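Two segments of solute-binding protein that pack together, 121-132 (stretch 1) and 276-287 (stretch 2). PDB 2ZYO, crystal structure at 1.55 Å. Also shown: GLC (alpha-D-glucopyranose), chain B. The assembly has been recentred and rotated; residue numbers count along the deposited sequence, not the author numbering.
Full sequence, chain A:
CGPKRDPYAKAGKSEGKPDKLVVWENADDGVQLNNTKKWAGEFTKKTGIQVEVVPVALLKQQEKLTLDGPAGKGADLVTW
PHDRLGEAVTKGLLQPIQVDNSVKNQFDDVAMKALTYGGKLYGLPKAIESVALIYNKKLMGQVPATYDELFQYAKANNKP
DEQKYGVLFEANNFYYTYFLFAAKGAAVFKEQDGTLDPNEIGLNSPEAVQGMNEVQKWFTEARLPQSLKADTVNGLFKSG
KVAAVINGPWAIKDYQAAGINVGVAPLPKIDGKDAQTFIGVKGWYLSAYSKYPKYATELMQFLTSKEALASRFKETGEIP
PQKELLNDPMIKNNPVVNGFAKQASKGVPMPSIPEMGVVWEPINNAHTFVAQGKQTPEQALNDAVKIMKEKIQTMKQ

Stretch 1 (121-132) LYGLPKAIESVA
Stretch 2 (276-287) QTFIGVKGWYLS

A classic beta bulge interrupts an antiparallel ladder: both Lys126 N and Ala127 N donate to the single acceptor Lys282 O, at 2.8 and 3.2 Å. Lys126 is the extra residue, its phi/psi of -112/-38° departing from the extended values around it, so Pro125 pairs with Gly283 but Ala127 with Lys282. The strand axes come within 4.3 Å, with 142° between their N-to-C directions.

Beyond the bulge the bonds follow the narrow and wide alternation of an antiparallel pair. Lys282 N donates to Ala127 O at 3.0 Å, Glu129 N to Gly280 O at 2.9 Å, and Gly280 N to Glu129 O at 3.0 Å. Ile128 faces Val281 in a non-hydrogen-bonded pair, CA to CA 4.6 Å. On the other side of the bulge, Trp284 N reaches Leu124 O at 2.9 Å, while the return bond from Leu124 N to Trp284 O is weak, at 3.3 Å and 142°. Pro125, which has no amide hydrogen, occupies a non-hydrogen-bonded position, its CA 4.0 Å from Gly283 CA. The O of water 1 lies 2.6 Å from Tyr122 O and accepts from Leu286 N at 2.8 Å.

At the bulge, the CA-to-CB bond of Lys126 points toward stretch 2. With chi angles of -57, 156, 69 and 175° (m, t, p, t), its chain lies across one face of Trp284 (chi1 -74°, chi2 118°). Lys126 CD sits 3.5 Å from the centroid of the five-membered ring of Trp284 in a CH-pi contact, and Lys126 NZ 3.5 Å from that of the six-membered ring, 23° off the normal, a cation-pi contact.

Ile128 (t, t) and Val281 (t) share one sheet face. Ile128 CD1 touches Ile279 CD1 (p, t) at 3.6 Å, and Pro125 CB meets Val281 CG1 at 3.8 Å. Ala127, Glu129 and Lys282 project to the other face. There Glu129 (p, t, chi3 31°) accepts a hydrogen bond at OE2 from O2 of the bound glucose, 3.1 Å away, as suits a solute-binding protein; an ideal CB on Gly280 would lie only 3.2 Å from Glu129 OE2.

At the far end, side-chain hydroxyls and a water take over from direct backbone bonds. Thr277 OG1 (chi1 51°, p) donates to Ser130 OG (170°, t) at 2.7 Å, and Ser130 OG donates in turn to Val131 O at 2.8 Å. Water 3 joins Val131 N (2.9 Å) to Phe278 O (2.6 Å), and Val131 CG2 packs on Thr277 CG2 at 3.7 Å.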

# COMPACT_ATOMS: atom_id res chain seq x y z
N LEU A 121 5.49 18.54 1.00
CA LEU A 121 5.43 17.47 -0.00
C LEU A 121 6.82 16.89 -0.26
O LEU A 121 7.78 17.63 -0.47
CB LEU A 121 4.84 18.00 -1.31
CG LEU A 121 4.64 16.99 -2.44
CD1 LEU A 121 3.65 15.90 -2.05
CD2 LEU A 121 4.18 17.69 -3.71
N TYR A 122 6.91 15.56 -0.25
CA TYR A 122 8.20 14.88 -0.38
C TYR A 122 8.41 14.07 -1.66
O TYR A 122 9.50 13.54 -1.90
CB TYR A 122 8.49 14.02 0.86
CG TYR A 122 8.83 14.90 2.04
CD1 TYR A 122 10.14 15.31 2.26
CD2 TYR A 122 7.83 15.35 2.90
CE1 TYR A 122 10.45 16.14 3.32
CE2 TYR A 122 8.13 16.18 3.96
CZ TYR A 122 9.44 16.57 4.17
OH TYR A 122 9.75 17.39 5.23
N GLY A 123 7.38 14.00 -2.50
CA GLY A 123 7.55 13.29 -3.76
C GLY A 123 6.35 13.27 -4.68
O GLY A 123 5.30 13.83 -4.36
N LEU A 124 6.55 12.63 -5.83
CA LEU A 124 5.50 12.41 -6.81
C LEU A 124 5.31 10.91 -7.00
O LEU A 124 6.28 10.15 -6.97
CB LEU A 124 5.85 13.11 -8.13
CG LEU A 124 5.96 14.64 -8.08
CD1 LEU A 124 6.36 15.20 -9.44
CD2 LEU A 124 4.66 15.30 -7.59
N PRO A 125 4.05 10.47 -7.16
CA PRO A 125 3.76 9.04 -7.12
C PRO A 125 3.97 8.29 -8.44
O PRO A 125 3.80 8.87 -9.52
CB PRO A 125 2.29 9.00 -6.73
CG PRO A 125 1.72 10.23 -7.33
CD PRO A 125 2.82 11.27 -7.35
N LYS A 126 4.33 7.02 -8.31
CA LYS A 126 4.54 6.12 -9.45
C LYS A 126 3.47 5.04 -9.47
O LYS A 126 3.01 4.63 -10.54
CB LYS A 126 5.90 5.44 -9.35
CG LYS A 126 7.10 6.38 -9.26
CD LYS A 126 8.30 5.71 -8.58
CE LYS A 126 8.91 4.61 -9.45
NZ LYS A 126 10.15 4.06 -8.83
N ALA A 127 3.09 4.56 -8.29
CA ALA A 127 2.22 3.40 -8.16
C ALA A 127 1.33 3.48 -6.92
O ALA A 127 1.72 4.06 -5.90
CB ALA A 127 3.05 2.12 -8.13
N ILE A 128 0.14 2.89 -7.03
CA ILE A 128 -0.78 2.75 -5.91
C ILE A 128 -1.24 1.30 -5.83
O ILE A 128 -1.43 0.64 -6.86
CB ILE A 128 -1.98 3.74 -6.02
CG1 ILE A 128 -2.87 3.69 -4.77
CG2 ILE A 128 -2.79 3.50 -7.30
CD1 ILE A 128 -3.76 4.91 -4.61
N GLU A 129 -1.40 0.81 -4.61
CA GLU A 129 -1.91 -0.54 -4.38
C GLU A 129 -2.96 -0.58 -3.27
O GLU A 129 -2.91 0.22 -2.33
CB GLU A 129 -0.76 -1.52 -4.06
CG GLU A 129 0.06 -1.16 -2.82
CD GLU A 129 1.12 -2.20 -2.48
OE1 GLU A 129 1.65 -2.86 -3.39
OE2 GLU A 129 1.44 -2.32 -1.27
N SER A 130 -3.90 -1.51 -3.39
CA SER A 130 -4.91 -1.78 -2.38
C SER A 130 -5.35 -3.22 -2.51
O SER A 130 -5.28 -3.79 -3.60
CB SER A 130 -6.12 -0.87 -2.58
OG SER A 130 -7.20 -1.25 -1.74
N VAL A 131 -5.81 -3.82 -1.41
CA VAL A 131 -6.51 -5.09 -1.51
C VAL A 131 -7.86 -4.87 -2.20
O VAL A 131 -8.37 -3.75 -2.25
CB VAL A 131 -6.71 -5.81 -0.14
CG1 VAL A 131 -5.37 -6.13 0.51
CG2 VAL A 131 -7.60 -5.01 0.80
N ALA A 132 -8.41 -5.94 -2.75
CA ALA A 132 -9.75 -5.93 -3.33
C ALA A 132 -10.26 -7.36 -3.31
O ALA A 132 -9.57 -8.25 -2.79
CB ALA A 132 -9.71 -5.38 -4.76
N GLN A 276 -13.41 0.87 3.08
CA GLN A 276 -12.21 1.69 3.15
C GLN A 276 -11.01 0.81 3.46
O GLN A 276 -10.88 0.28 4.56
CB GLN A 276 -12.34 2.76 4.23
CG GLN A 276 -13.45 3.76 4.02
CD GLN A 276 -13.56 4.74 5.17
OE1 GLN A 276 -12.72 5.63 5.32
NE2 GLN A 276 -14.60 4.58 5.98
N THR A 277 -10.13 0.67 2.47
CA THR A 277 -8.92 -0.12 2.62
C THR A 277 -7.72 0.79 2.80
O THR A 277 -7.80 2.00 2.54
CB THR A 277 -8.69 -0.99 1.37
OG1 THR A 277 -8.76 -0.17 0.20
CG2 THR A 277 -9.73 -2.08 1.28
N PHE A 278 -6.62 0.23 3.27
CA PHE A 278 -5.34 0.92 3.21
C PHE A 278 -4.90 1.03 1.76
O PHE A 278 -5.13 0.11 0.96
CB PHE A 278 -4.27 0.16 3.99
CG PHE A 278 -4.30 0.38 5.48
CD1 PHE A 278 -4.46 1.65 6.02
CD2 PHE A 278 -4.13 -0.70 6.34
CE1 PHE A 278 -4.47 1.84 7.40
CE2 PHE A 278 -4.14 -0.52 7.72
CZ PHE A 278 -4.30 0.76 8.25
N ILE A 279 -4.28 2.14 1.41
CA ILE A 279 -3.56 2.23 0.14
C ILE A 279 -2.07 2.42 0.42
O ILE A 279 -1.68 3.05 1.40
CB ILE A 279 -4.11 3.33 -0.81
CG1 ILE A 279 -4.02 4.71 -0.16
CG2 ILE A 279 -5.55 3.01 -1.22
CD1 ILE A 279 -3.91 5.85 -1.16
N GLY A 280 -1.24 1.83 -0.44
CA GLY A 280 0.20 2.01 -0.39
C GLY A 280 0.65 2.72 -1.65
O GLY A 280 0.25 2.34 -2.75
N VAL A 281 1.46 3.76 -1.48
CA VAL A 281 1.95 4.54 -2.61
C VAL A 281 3.47 4.44 -2.69
O VAL A 281 4.16 4.63 -1.70
CB VAL A 281 1.52 6.03 -2.50
CG1 VAL A 281 2.11 6.86 -3.63
CG2 VAL A 281 -0.00 6.16 -2.48
N LYS A 282 3.96 4.11 -3.89
CA LYS A 282 5.39 4.13 -4.17
C LYS A 282 5.68 5.39 -4.97
O LYS A 282 5.16 5.56 -6.07
CB LYS A 282 5.83 2.89 -4.96
CG LYS A 282 5.78 1.59 -4.17
CD LYS A 282 6.56 0.47 -4.84
CE LYS A 282 6.01 0.11 -6.21
NZ LYS A 282 6.80 -0.98 -6.87
N GLY A 283 6.50 6.28 -4.42
CA GLY A 283 6.85 7.52 -5.10
C GLY A 283 8.34 7.71 -5.28
O GLY A 283 9.15 6.92 -4.78
N TRP A 284 8.70 8.76 -6.02
CA TRP A 284 10.07 9.24 -6.10
C TRP A 284 10.26 10.31 -5.04
O TRP A 284 9.44 11.22 -4.93
CB TRP A 284 10.36 9.87 -7.47
CG TRP A 284 10.50 8.90 -8.60
CD1 TRP A 284 9.70 8.82 -9.71
CD2 TRP A 284 11.50 7.89 -8.75
NE1 TRP A 284 10.14 7.81 -10.54
CE2 TRP A 284 11.24 7.22 -9.97
CE3 TRP A 284 12.58 7.47 -7.96
CZ2 TRP A 284 12.03 6.16 -10.43
CZ3 TRP A 284 13.37 6.41 -8.42
CH2 TRP A 284 13.09 5.77 -9.64
N TYR A 285 11.35 10.20 -4.28
CA TYR A 285 11.69 11.19 -3.25
C TYR A 285 13.03 11.84 -3.56
O TYR A 285 13.82 11.30 -4.33
CB TYR A 285 11.69 10.54 -1.86
CG TYR A 285 10.54 9.60 -1.64
CD1 TYR A 285 9.23 10.02 -1.82
CD2 TYR A 285 10.76 8.27 -1.29
CE1 TYR A 285 8.16 9.15 -1.65
CE2 TYR A 285 9.70 7.39 -1.10
CZ TYR A 285 8.40 7.84 -1.29
OH TYR A 285 7.34 6.98 -1.12
N LEU A 286 13.26 13.01 -2.97
CA LEU A 286 14.46 13.79 -3.21
C LEU A 286 15.39 13.72 -2.00
O LEU A 286 15.03 14.18 -0.92
CB LEU A 286 14.09 15.24 -3.53
CG LEU A 286 15.19 16.26 -3.81
CD1 LEU A 286 16.09 15.84 -4.96
CD2 LEU A 286 14.58 17.63 -4.08
N SER A 287 16.58 13.16 -2.21
CA SER A 287 17.56 13.04 -1.14
C SER A 287 17.93 14.41 -0.59
O SER A 287 18.15 15.36 -1.35
CB SER A 287 18.82 12.34 -1.64
OG SER A 287 19.87 12.45 -0.70
C1 GLC B . 1.32 -6.64 0.95
C2 GLC B . 1.74 -5.15 1.10
C3 GLC B . 2.37 -4.83 2.47
C4 GLC B . 1.57 -5.45 3.61
C5 GLC B . 1.34 -6.94 3.33
C6 GLC B . 0.54 -7.63 4.43
O1 GLC B . 2.41 -7.47 0.77
O2 GLC B . 2.66 -4.80 0.06
O3 GLC B . 2.42 -3.42 2.65
O4 GLC B . 2.30 -5.30 4.84
O5 GLC B . 0.59 -7.08 2.11
O6 GLC B . 1.39 -8.36 5.31
O HOH W 1 11.82 13.99 -0.73
O HOH W 2 2.42 1.18 -4.34
O HOH W 3 -5.10 -2.48 1.05